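Putative metal-sulfur cluster biosynthesis proteins YuaD (Bacillus subtilis, PDB 1ORU) is of unknown function but has a MOSC domain and may bind molybdenum and pyridoxal phosphate. Local coordinates at residues Asn65-Ser70 with Gly127-Cys132. Residues are numbered along the deposited sequence; the frame is centred on the assembly and turned at random.
Sequences NRRQIS and GENDPC
Arg67 meets Asn129 end-on, and both terminal nitrogens of its guanidinium donate to the same atom. Arg67 NH1 lies 2.9 Å from Asn129 OD1, and Arg67 NH2 lies 2.8 Å from that oxygen. Asn129 OD1 sits in the guanidinium plane, between the two nitrogens. Sharing one acceptor leaves both hydrogen bonds bent, with N-H...O angles of 140° and 146°. Both donors come from the same face of the amide, NH1 above the carbonyl plane and not on a lone pair, NH2 tilted from it. The arginine chain bends at chi3 (57°), which turns the guanidinium to face the amide oxygen. The two side chains meet at about a right angle.

The other branch of the amide faces Ser70. Asn129 ND2 and Ser70 OG are 3.9 Å apart, and two waters bridge them. Asn129 ND2 donates to both, at 3.0 Å to water 1 and 2.9 Å to water 2. Each water is also hydrogen-bonded to Ser70 OG.

Gln68 and Ile69 form a classic beta bulge opposite Cys165, where strand 69-73 begins beside strand 163-169. Gln68 NE2 ties back to Asn65 O at 3.0 Å. Val164 packs against both Arg67 and Asn129.

A sulfate, probably from the crystallisation liquor, lies about 4 Å from the Arg67 side chain. With Arg53 also near, this hints at a site able to take an anion. The two bonds to Asn129 OD1 hold the guanidinium in place, while donation from Asn129 ND2 to the waters fixes which way round the amide lies.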
loop_
_atom_site.group_PDB
_atom_site.type_symbol
_atom_site.label_atom_id
_atom_site.label_comp_id
_atom_site.label_asym_id
_atom_site.label_seq_id
_atom_site.Cartn_x
_atom_site.Cartn_y
_atom_site.Cartn_z
ATOM N N ASN A 65 5.141 -7.880 -5.571
ATOM C CA ASN A 65 6.307 -7.210 -4.997
ATOM C C ASN A 65 5.969 -5.809 -4.495
ATOM O O ASN A 65 5.998 -4.827 -5.238
ATOM C CB ASN A 65 7.441 -7.150 -6.020
ATOM C CG ASN A 65 8.668 -6.428 -5.489
ATOM O OD1 ASN A 65 8.875 -6.338 -4.277
ATOM N ND2 ASN A 65 9.492 -5.921 -6.395
ATOM N N ARG A 66 5.666 -5.741 -3.209
ATOM C CA ARG A 66 5.292 -4.511 -2.529
ATOM C C ARG A 66 6.499 -3.659 -2.122
ATOM O O ARG A 66 6.399 -2.440 -2.000
ATOM C CB ARG A 66 4.493 -4.894 -1.292
ATOM C CG ARG A 66 4.017 -3.756 -0.455
ATOM C CD ARG A 66 3.565 -4.275 0.895
ATOM N NE ARG A 66 2.826 -3.251 1.617
ATOM C CZ ARG A 66 2.770 -3.157 2.939
ATOM N NH1 ARG A 66 3.423 -4.031 3.693
ATOM N NH2 ARG A 66 2.051 -2.194 3.503
ATOM N N ARG A 67 7.637 -4.309 -1.907
ATOM C CA ARG A 67 8.853 -3.620 -1.490
ATOM C C ARG A 67 9.773 -3.354 -2.684
ATOM O O ARG A 67 10.859 -3.929 -2.793
ATOM C CB ARG A 67 9.562 -4.468 -0.431
ATOM C CG ARG A 67 8.725 -4.683 0.836
ATOM C CD ARG A 67 9.263 -5.836 1.682
ATOM N NE ARG A 67 10.659 -5.620 2.046
ATOM C CZ ARG A 67 11.066 -4.871 3.067
ATOM N NH1 ARG A 67 10.181 -4.268 3.849
ATOM N NH2 ARG A 67 12.365 -4.699 3.282
ATOM N N GLN A 68 9.332 -2.468 -3.572
ATOM C CA GLN A 68 10.087 -2.132 -4.777
ATOM C C GLN A 68 11.229 -1.150 -4.569
ATOM O O GLN A 68 12.282 -1.288 -5.183
ATOM C CB GLN A 68 9.138 -1.576 -5.839
ATOM C CG GLN A 68 8.175 -2.612 -6.381
ATOM C CD GLN A 68 7.077 -2.002 -7.229
ATOM O OE1 GLN A 68 7.250 -0.935 -7.813
ATOM N NE2 GLN A 68 5.943 -2.687 -7.312
ATOM N N ILE A 69 11.019 -0.159 -3.709
ATOM C CA ILE A 69 12.035 0.858 -3.450
ATOM C C ILE A 69 12.197 1.059 -1.950
ATOM O O ILE A 69 11.212 1.179 -1.223
ATOM C CB ILE A 69 11.635 2.221 -4.079
ATOM C CG1 ILE A 69 11.430 2.071 -5.591
ATOM C CG2 ILE A 69 12.712 3.264 -3.796
ATOM C CD1 ILE A 69 12.708 1.778 -6.371
ATOM N N SER A 70 13.443 1.095 -1.491
ATOM C CA SER A 70 13.726 1.283 -0.078
ATOM C C SER A 70 14.286 2.679 0.147
ATOM O O SER A 70 15.205 3.100 -0.559
ATOM C CB SER A 70 14.736 0.236 0.392
ATOM O OG SER A 70 15.060 0.429 1.753
ATOM N N GLY A 127 4.650 2.047 3.824
ATOM C CA GLY A 127 4.933 1.877 5.237
ATOM C C GLY A 127 6.340 1.607 5.715
ATOM O O GLY A 127 7.297 1.573 4.942
ATOM N N GLU A 128 6.441 1.388 7.022
ATOM C CA GLU A 128 7.713 1.141 7.681
ATOM C C GLU A 128 8.453 -0.094 7.214
ATOM O O GLU A 128 7.859 -1.134 6.946
ATOM C CB GLU A 128 7.517 1.008 9.190
ATOM C CG GLU A 128 6.866 2.188 9.867
ATOM C CD GLU A 128 6.857 2.031 11.372
ATOM O OE1 GLU A 128 6.189 2.838 12.054
ATOM O OE2 GLU A 128 7.520 1.097 11.874
ATOM N N ASN A 129 9.771 0.030 7.146
ATOM C CA ASN A 129 10.612 -1.089 6.769
ATOM C C ASN A 129 11.103 -1.643 8.105
ATOM O O ASN A 129 11.905 -1.009 8.791
ATOM C CB ASN A 129 11.780 -0.603 5.913
ATOM C CG ASN A 129 12.615 -1.739 5.369
ATOM O OD1 ASN A 129 12.179 -2.894 5.351
ATOM N ND2 ASN A 129 13.821 -1.419 4.913
ATOM N N ASP A 130 10.601 -2.814 8.480
ATOM C CA ASP A 130 10.974 -3.442 9.743
ATOM C C ASP A 130 12.421 -3.924 9.707
ATOM O O ASP A 130 12.823 -4.628 8.782
ATOM C CB ASP A 130 10.034 -4.618 10.029
ATOM C CG ASP A 130 10.208 -5.183 11.422
ATOM O OD1 ASP A 130 10.065 -4.415 12.396
ATOM O OD2 ASP A 130 10.479 -6.397 11.541
ATOM N N PRO A 131 13.222 -3.548 10.716
ATOM C CA PRO A 131 14.629 -3.956 10.771
ATOM C C PRO A 131 14.863 -5.439 11.057
ATOM O O PRO A 131 14.270 -6.016 11.977
ATOM C CB PRO A 131 15.212 -3.053 11.858
ATOM C CG PRO A 131 14.054 -2.826 12.771
ATOM C CD PRO A 131 12.895 -2.625 11.821
ATOM N N CYS A 132 15.723 -6.047 10.245
ATOM C CA CYS A 132 16.070 -7.454 10.382
ATOM C C CYS A 132 17.551 -7.568 10.734
ATOM O O CYS A 132 18.289 -6.584 10.682
ATOM C CB CYS A 132 15.775 -8.203 9.081
ATOM S SG CYS A 132 14.022 -8.235 8.627
HETATM O O HOH W 1 14.089 1.564 4.595
HETATM O O HOH W 2 15.213 -2.628 2.688
#